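Local structure of polyketide synthase type I (Bacillus amyloliquefaciens, 5KKU) at residues 6-11 with 77-82; 86-91 with 109-114. The protein is the N-terminal dehydratase domain of a difficidin-assembly-line polyketide synthase and probably removes water from carrier-bound hydroxyacyl intermediates. All coordinates share one frame; numbering follows the deposited sequence.

Overall arrangement
Both interactions join antiparallel strands of the N-terminal hotdog fold, and their centres lie about 9 Å apart. Strands 73-83 and 86-97 are sequence neighbours and sheet neighbours, so the four segments line up as 6-11, 77-82, 86-91 and 109-114. The backbones of Thr81 and Lys88 and of Thr79 and Glu90 join the two contacts, as does packing of Phe80 on Val89. Interaction 1 is a surface contact about 22 Å from the chain centre, with a hydroxyl pair on one face. Interaction 2, about 15 Å from that centre, is more buried: aliphatic and sulfur side chains meet on the face toward helix 37-49, and a charged network occupies the other.

Interaction 1: 6-11 with 77-82; sequences DQVKTF and YVTFTP
Phe11 lays the CD2-CE2 side of its ring against Phe80, whose CD1 sits at the Phe11 ring edge, near its plane, 3.6 Å from CD2. The two rings stand almost perpendicular, at 84°, in an oblique pairing. The contact is diagonal, because directly across the strands Phe11 pairs with Val78 and Lys9 with Phe80. All four side chains leave on one face of the sheet, the one facing helix 37-49: Phe11 and Val78 touch Leu45, and the Phe80 ring meets that of Tyr49. The Lys9 chain, which also touches Tyr49, runs away from 77-82.

Both of these pairs are hydrogen-bonded. Phe11 N reaches Val78 O at 2.6 Å, almost straight, and Val78 N returns to Phe11 O at 2.8 Å. Around Lys9 the bonds lengthen: Lys9 N lies 3.1 Å from Phe80 O, and Phe80 N approaches Lys9 O from above the carbonyl plane.

Between them comes the non-hydrogen-bonded pair Thr10-Thr79, on the opposite face. In each threonine OG1 is anti to the carbonyl carbon; the two side chains cross obliquely and Thr10 OG1 lies 2.8 Å from Thr79 OG1, a hydrogen bond in which either could be the donor. Thr10 CG2 leans on Tyr77 CB. This pairing of N-terminal strand 9-15 with 73-83 in the hotdog sheet is therefore two-sided: aromatic and aliphatic groups pack against the helix, while on the other face two hydroxyls share one hydrogen bond.

Interaction 2: 86-91 with 109-114; sequences SWKVEI and NMECQL
Glu111 turns CG into the crowded position between its backbone N and carbonyl carbon (chi1 76°), whereas Glu90 holds CG anti to the carbonyl carbon (chi1 -72°). Both chains run extended beyond CG, side by side and pointing the same way, with Glu90 CG 3.9 Å from Glu111 CB. Lys88, CG anti to the backbone N, stays extended until it bends at chi4, and its ammonium approaches both acids: NZ forms a salt bridge to Glu111 OE2 at 3.6 Å and a longer one to Glu90 OE1. Lys63 binds the other Glu111 oxygen, so the two lysines would be expected to ease the repulsion between the carboxylates. On the same face Gln113 bends at chi2 and lays NE2 3.7 Å from Lys88 CG.

In the hotdog fold this is the face of the curved antiparallel sheet turned away from central helix 37-49. On the opposite face, Trp87, Val89, Ile91, Met110, Cys112 and Leu114 point to the helix side, where Leu42 touches Val89, Ile91 and Cys112. Val89 CG2 fits against Leu114 CB, and Trp87 CE3 lies 4.1 Å from Leu114 CD2. The pairs Trp87-Leu114, Val89-Cys112 and Ile91-Met110 carry the backbone bonds, among them the nearly straight Val89 N to Cys112 O at 3.0 Å.

At Ile91 the ladder takes in a classic beta bulge, Asn109 and Met110 both facing that residue. Ile91 O receives Asn109 N at 2.8 Å, almost along the carbonyl axis, and Met110 N more weakly at 3.4 Å. The Asn109 side-chain carboxamide has outside partners, OD1 with Ser93 and ND2 with the carbonyl of Gln64.

Interaction 1: 6-11 with 77-82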
loop_
_atom_site.group_PDB
_atom_site.type_symbol
_atom_site.label_atom_id
_atom_site.label_comp_id
_atom_site.label_asym_id
_atom_site.label_seq_id
_atom_site.Cartn_x
_atom_site.Cartn_y
_atom_site.Cartn_z
ATOM N N ASP A 6 -2.384 -22.237 17.739
ATOM C CA ASP A 6 -1.372 -21.640 16.917
ATOM C C ASP A 6 -0.421 -22.562 16.133
ATOM O O ASP A 6 0.317 -23.426 16.591
ATOM C CB ASP A 6 -0.644 -20.525 17.623
ATOM C CG ASP A 6 -1.488 -19.324 17.803
ATOM O OD1 ASP A 6 -2.526 -19.200 17.170
ATOM O OD2 ASP A 6 -1.127 -18.474 18.601
ATOM N N GLN A 7 -0.462 -22.335 14.825
ATOM C CA GLN A 7 0.358 -23.095 13.889
ATOM C C GLN A 7 0.023 -22.737 12.445
ATOM O O GLN A 7 0.565 -21.782 11.890
ATOM C CB GLN A 7 0.178 -24.597 14.116
ATOM C CG GLN A 7 0.617 -25.075 15.490
ATOM C CD GLN A 7 2.124 -25.185 15.614
ATOM O OE1 GLN A 7 2.780 -25.827 14.795
ATOM N NE2 GLN A 7 2.680 -24.557 16.644
ATOM N N VAL A 8 -0.873 -23.512 11.841
ATOM C CA VAL A 8 -1.281 -23.279 10.461
ATOM C C VAL A 8 -2.782 -23.025 10.365
ATOM O O VAL A 8 -3.581 -23.725 10.987
ATOM C CB VAL A 8 -0.914 -24.469 9.555
ATOM C CG1 VAL A 8 -1.190 -24.132 8.098
ATOM C CG2 VAL A 8 0.544 -24.856 9.753
ATOM N N LYS A 9 -3.157 -22.017 9.583
ATOM C CA LYS A 9 -4.562 -21.668 9.405
ATOM C C LYS A 9 -4.767 -20.835 8.145
ATOM O O LYS A 9 -4.386 -19.665 8.093
ATOM C CB LYS A 9 -5.085 -20.911 10.627
ATOM C CG LYS A 9 -6.586 -20.677 10.616
ATOM C CD LYS A 9 -7.256 -21.332 11.813
ATOM C CE LYS A 9 -8.764 -21.400 11.635
ATOM N NZ LYS A 9 -9.473 -20.459 12.545
ATOM N N THR A 10 -5.370 -21.445 7.129
ATOM C CA THR A 10 -5.627 -20.760 5.868
ATOM C C THR A 10 -6.984 -20.065 5.885
ATOM O O THR A 10 -8.014 -20.698 6.122
ATOM C CB THR A 10 -5.575 -21.734 4.676
ATOM O OG1 THR A 10 -4.264 -22.307 4.581
ATOM C CG2 THR A 10 -5.901 -21.009 3.381
ATOM N N PHE A 11 -6.979 -18.760 5.631
ATOM C CA PHE A 11 -8.208 -17.977 5.617
ATOM C C PHE A 11 -8.592 -17.578 4.196
ATOM O O PHE A 11 -7.730 -17.279 3.370
ATOM C CB PHE A 11 -8.060 -16.731 6.491
ATOM C CG PHE A 11 -7.922 -17.032 7.957
ATOM C CD1 PHE A 11 -9.039 -17.297 8.731
ATOM C CD2 PHE A 11 -6.675 -17.049 8.559
ATOM C CE1 PHE A 11 -8.915 -17.573 10.080
ATOM C CE2 PHE A 11 -6.544 -17.324 9.907
ATOM C CZ PHE A 11 -7.666 -17.588 10.669
ATOM N N TYR A 77 -6.185 -16.847 -0.720
ATOM C CA TYR A 77 -5.948 -17.737 0.401
ATOM C C TYR A 77 -4.821 -17.207 1.296
ATOM O O TYR A 77 -3.698 -17.193 0.910
ATOM C CB TYR A 77 -5.656 -19.149 -0.086
ATOM C CG TYR A 77 -6.690 -19.734 -0.995
ATOM C CD1 TYR A 77 -7.901 -20.103 -0.520
ATOM C CD2 TYR A 77 -6.453 -19.906 -2.332
ATOM C CE1 TYR A 77 -8.845 -20.630 -1.334
ATOM C CE2 TYR A 77 -7.394 -20.448 -3.153
ATOM C CZ TYR A 77 -8.596 -20.803 -2.630
ATOM O OH TYR A 77 -9.553 -21.333 -3.387
ATOM N N VAL A 78 -5.167 -16.754 2.485
ATOM C CA VAL A 78 -4.193 -16.244 3.434
ATOM C C VAL A 78 -3.798 -17.304 4.434
ATOM O O VAL A 78 -4.590 -17.731 5.216
ATOM C CB VAL A 78 -4.664 -14.972 4.158
ATOM C CG1 VAL A 78 -3.564 -14.390 4.973
ATOM C CG2 VAL A 78 -5.126 -13.924 3.203
ATOM N N THR A 79 -2.562 -17.706 4.433
ATOM C CA THR A 79 -2.139 -18.809 5.262
ATOM C C THR A 79 -1.163 -18.399 6.343
ATOM O O THR A 79 -0.094 -17.962 6.067
ATOM C CB THR A 79 -1.491 -19.913 4.409
ATOM O OG1 THR A 79 -2.455 -20.454 3.543
ATOM C CG2 THR A 79 -0.932 -21.023 5.247
ATOM N N PHE A 80 -1.561 -18.547 7.584
ATOM C CA PHE A 80 -0.676 -18.298 8.707
ATOM C C PHE A 80 0.098 -19.552 9.079
ATOM O O PHE A 80 -0.485 -20.558 9.359
ATOM C CB PHE A 80 -1.460 -17.796 9.886
ATOM C CG PHE A 80 -2.021 -16.424 9.704
ATOM C CD1 PHE A 80 -3.166 -16.211 8.969
ATOM C CD2 PHE A 80 -1.426 -15.350 10.278
ATOM C CE1 PHE A 80 -3.663 -14.947 8.784
ATOM C CE2 PHE A 80 -1.934 -14.098 10.104
ATOM C CZ PHE A 80 -3.051 -13.897 9.357
ATOM N N THR A 81 1.406 -19.506 9.093
ATOM C CA THR A 81 2.191 -20.651 9.447
ATOM C C THR A 81 3.081 -20.279 10.605
ATOM O O THR A 81 3.806 -19.340 10.521
ATOM C CB THR A 81 3.078 -21.059 8.277
ATOM O OG1 THR A 81 2.281 -21.566 7.217
ATOM C CG2 THR A 81 4.120 -22.090 8.668
ATOM N N PRO A 82 3.044 -21.053 11.673
ATOM C CA PRO A 82 3.895 -20.818 12.820
ATOM C C PRO A 82 5.381 -20.855 12.510
ATOM O O PRO A 82 5.869 -21.595 11.710
ATOM C CB PRO A 82 3.543 -21.973 13.718
ATOM C CG PRO A 82 2.140 -22.205 13.466
ATOM C CD PRO A 82 2.000 -22.025 12.000
#

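Interaction 2: 86-91 with 109-114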
loop_
_atom_site.group_PDB
_atom_site.type_symbol
_atom_site.label_atom_id
_atom_site.label_comp_id
_atom_site.label_asym_id
_atom_site.label_seq_id
_atom_site.Cartn_x
_atom_site.Cartn_y
_atom_site.Cartn_z
ATOM N N SER A 86 7.162 -15.775 15.862
ATOM C CA SER A 86 6.489 -15.046 14.794
ATOM C C SER A 86 5.555 -15.942 14.027
ATOM O O SER A 86 5.378 -17.059 14.384
ATOM C CB SER A 86 7.528 -14.486 13.842
ATOM O OG SER A 86 8.189 -15.489 13.152
ATOM N N TRP A 87 4.992 -15.432 12.954
ATOM C CA TRP A 87 4.270 -16.252 12.005
ATOM C C TRP A 87 4.605 -15.908 10.582
ATOM O O TRP A 87 4.676 -14.779 10.247
ATOM C CB TRP A 87 2.782 -16.087 12.213
ATOM C CG TRP A 87 2.363 -16.684 13.427
ATOM C CD1 TRP A 87 1.988 -17.930 13.597
ATOM C CD2 TRP A 87 2.303 -16.061 14.685
ATOM N NE1 TRP A 87 1.684 -18.152 14.872
ATOM C CE2 TRP A 87 1.892 -17.008 15.581
ATOM C CE3 TRP A 87 2.615 -14.801 15.140
ATOM C CZ2 TRP A 87 1.730 -16.740 16.909
ATOM C CZ3 TRP A 87 2.463 -14.531 16.424
ATOM C CH2 TRP A 87 2.018 -15.491 17.320
ATOM N N LYS A 88 4.765 -16.888 9.731
ATOM C CA LYS A 88 4.890 -16.592 8.348
ATOM C C LYS A 88 3.531 -16.493 7.714
ATOM O O LYS A 88 2.656 -17.241 7.988
ATOM C CB LYS A 88 5.744 -17.600 7.634
ATOM C CG LYS A 88 6.024 -17.279 6.184
ATOM C CD LYS A 88 6.496 -18.536 5.500
ATOM C CE LYS A 88 6.625 -18.409 3.997
ATOM N NZ LYS A 88 7.734 -17.518 3.621
ATOM N N VAL A 89 3.364 -15.507 6.860
ATOM C CA VAL A 89 2.129 -15.326 6.166
ATOM C C VAL A 89 2.302 -15.301 4.664
ATOM O O VAL A 89 3.131 -14.628 4.138
ATOM C CB VAL A 89 1.403 -14.071 6.624
ATOM C CG1 VAL A 89 0.134 -13.868 5.840
ATOM C CG2 VAL A 89 1.095 -14.149 8.086
ATOM N N GLU A 90 1.465 -16.026 3.964
ATOM C CA GLU A 90 1.493 -15.987 2.525
ATOM C C GLU A 90 0.116 -15.861 1.943
ATOM O O GLU A 90 -0.794 -16.503 2.404
ATOM C CB GLU A 90 2.165 -17.215 1.978
ATOM C CG GLU A 90 3.643 -17.229 2.209
ATOM C CD GLU A 90 4.268 -18.522 1.787
ATOM O OE1 GLU A 90 5.122 -18.516 0.901
ATOM O OE2 GLU A 90 3.871 -19.552 2.343
ATOM N N ILE A 91 0.002 -15.060 0.917
ATOM C CA ILE A 91 -1.235 -14.892 0.208
ATOM C C ILE A 91 -1.146 -15.402 -1.223
ATOM O O ILE A 91 -0.319 -15.017 -1.996
ATOM C CB ILE A 91 -1.668 -13.449 0.209
ATOM C CG1 ILE A 91 -1.776 -12.924 1.612
ATOM C CG2 ILE A 91 -2.964 -13.306 -0.546
ATOM C CD1 ILE A 91 -2.191 -11.511 1.658
ATOM N N ASN A 109 0.936 -13.967 -4.276
ATOM C CA ASN A 109 0.717 -12.548 -4.262
ATOM C C ASN A 109 1.561 -11.790 -3.283
ATOM O O ASN A 109 1.984 -10.739 -3.556
ATOM C CB ASN A 109 -0.763 -12.239 -4.104
ATOM C CG ASN A 109 -1.606 -12.851 -5.195
ATOM O OD1 ASN A 109 -2.461 -13.646 -4.946
ATOM N ND2 ASN A 109 -1.331 -12.490 -6.390
ATOM N N MET A 110 1.860 -12.407 -2.167
ATOM C CA MET A 110 2.597 -11.766 -1.128
ATOM C C MET A 110 3.043 -12.664 0.006
ATOM O O MET A 110 2.387 -13.610 0.331
ATOM C CB MET A 110 1.784 -10.632 -0.586
ATOM C CG MET A 110 2.501 -9.791 0.402
ATOM S SD MET A 110 1.387 -8.950 1.464
ATOM C CE MET A 110 1.673 -9.818 2.987
ATOM N N GLU A 111 4.174 -12.330 0.603
ATOM C CA GLU A 111 4.671 -12.971 1.795
ATOM C C GLU A 111 5.228 -11.996 2.796
ATOM O O GLU A 111 5.680 -10.988 2.456
ATOM C CB GLU A 111 5.702 -14.022 1.464
ATOM C CG GLU A 111 7.050 -13.483 1.092
ATOM C CD GLU A 111 8.099 -14.550 0.984
ATOM O OE1 GLU A 111 8.075 -15.275 -0.002
ATOM O OE2 GLU A 111 8.944 -14.635 1.874
ATOM N N CYS A 112 5.118 -12.289 4.060
ATOM C CA CYS A 112 5.745 -11.480 5.081
ATOM C C CYS A 112 5.919 -12.259 6.375
ATOM O O CYS A 112 5.494 -13.361 6.467
ATOM C CB CYS A 112 4.953 -10.212 5.340
ATOM S SG CYS A 112 3.340 -10.430 6.055
ATOM N N GLN A 113 6.462 -11.648 7.402
ATOM C CA GLN A 113 6.570 -12.247 8.705
ATOM C C GLN A 113 5.822 -11.430 9.711
ATOM O O GLN A 113 6.051 -10.277 9.867
ATOM C CB GLN A 113 8.001 -12.351 9.121
ATOM C CG GLN A 113 8.837 -13.155 8.211
ATOM C CD GLN A 113 8.707 -14.638 8.472
ATOM O OE1 GLN A 113 8.384 -15.091 9.567
ATOM N NE2 GLN A 113 8.948 -15.393 7.453
ATOM N N LEU A 114 4.885 -12.037 10.380
ATOM C CA LEU A 114 4.058 -11.322 11.321
ATOM C C LEU A 114 4.511 -11.457 12.772
ATOM O O LEU A 114 4.558 -12.505 13.297
ATOM C CB LEU A 114 2.633 -11.762 11.156
ATOM C CG LEU A 114 1.531 -11.010 11.848
ATOM C CD1 LEU A 114 0.307 -11.271 11.034
ATOM C CD2 LEU A 114 1.289 -11.398 13.293
#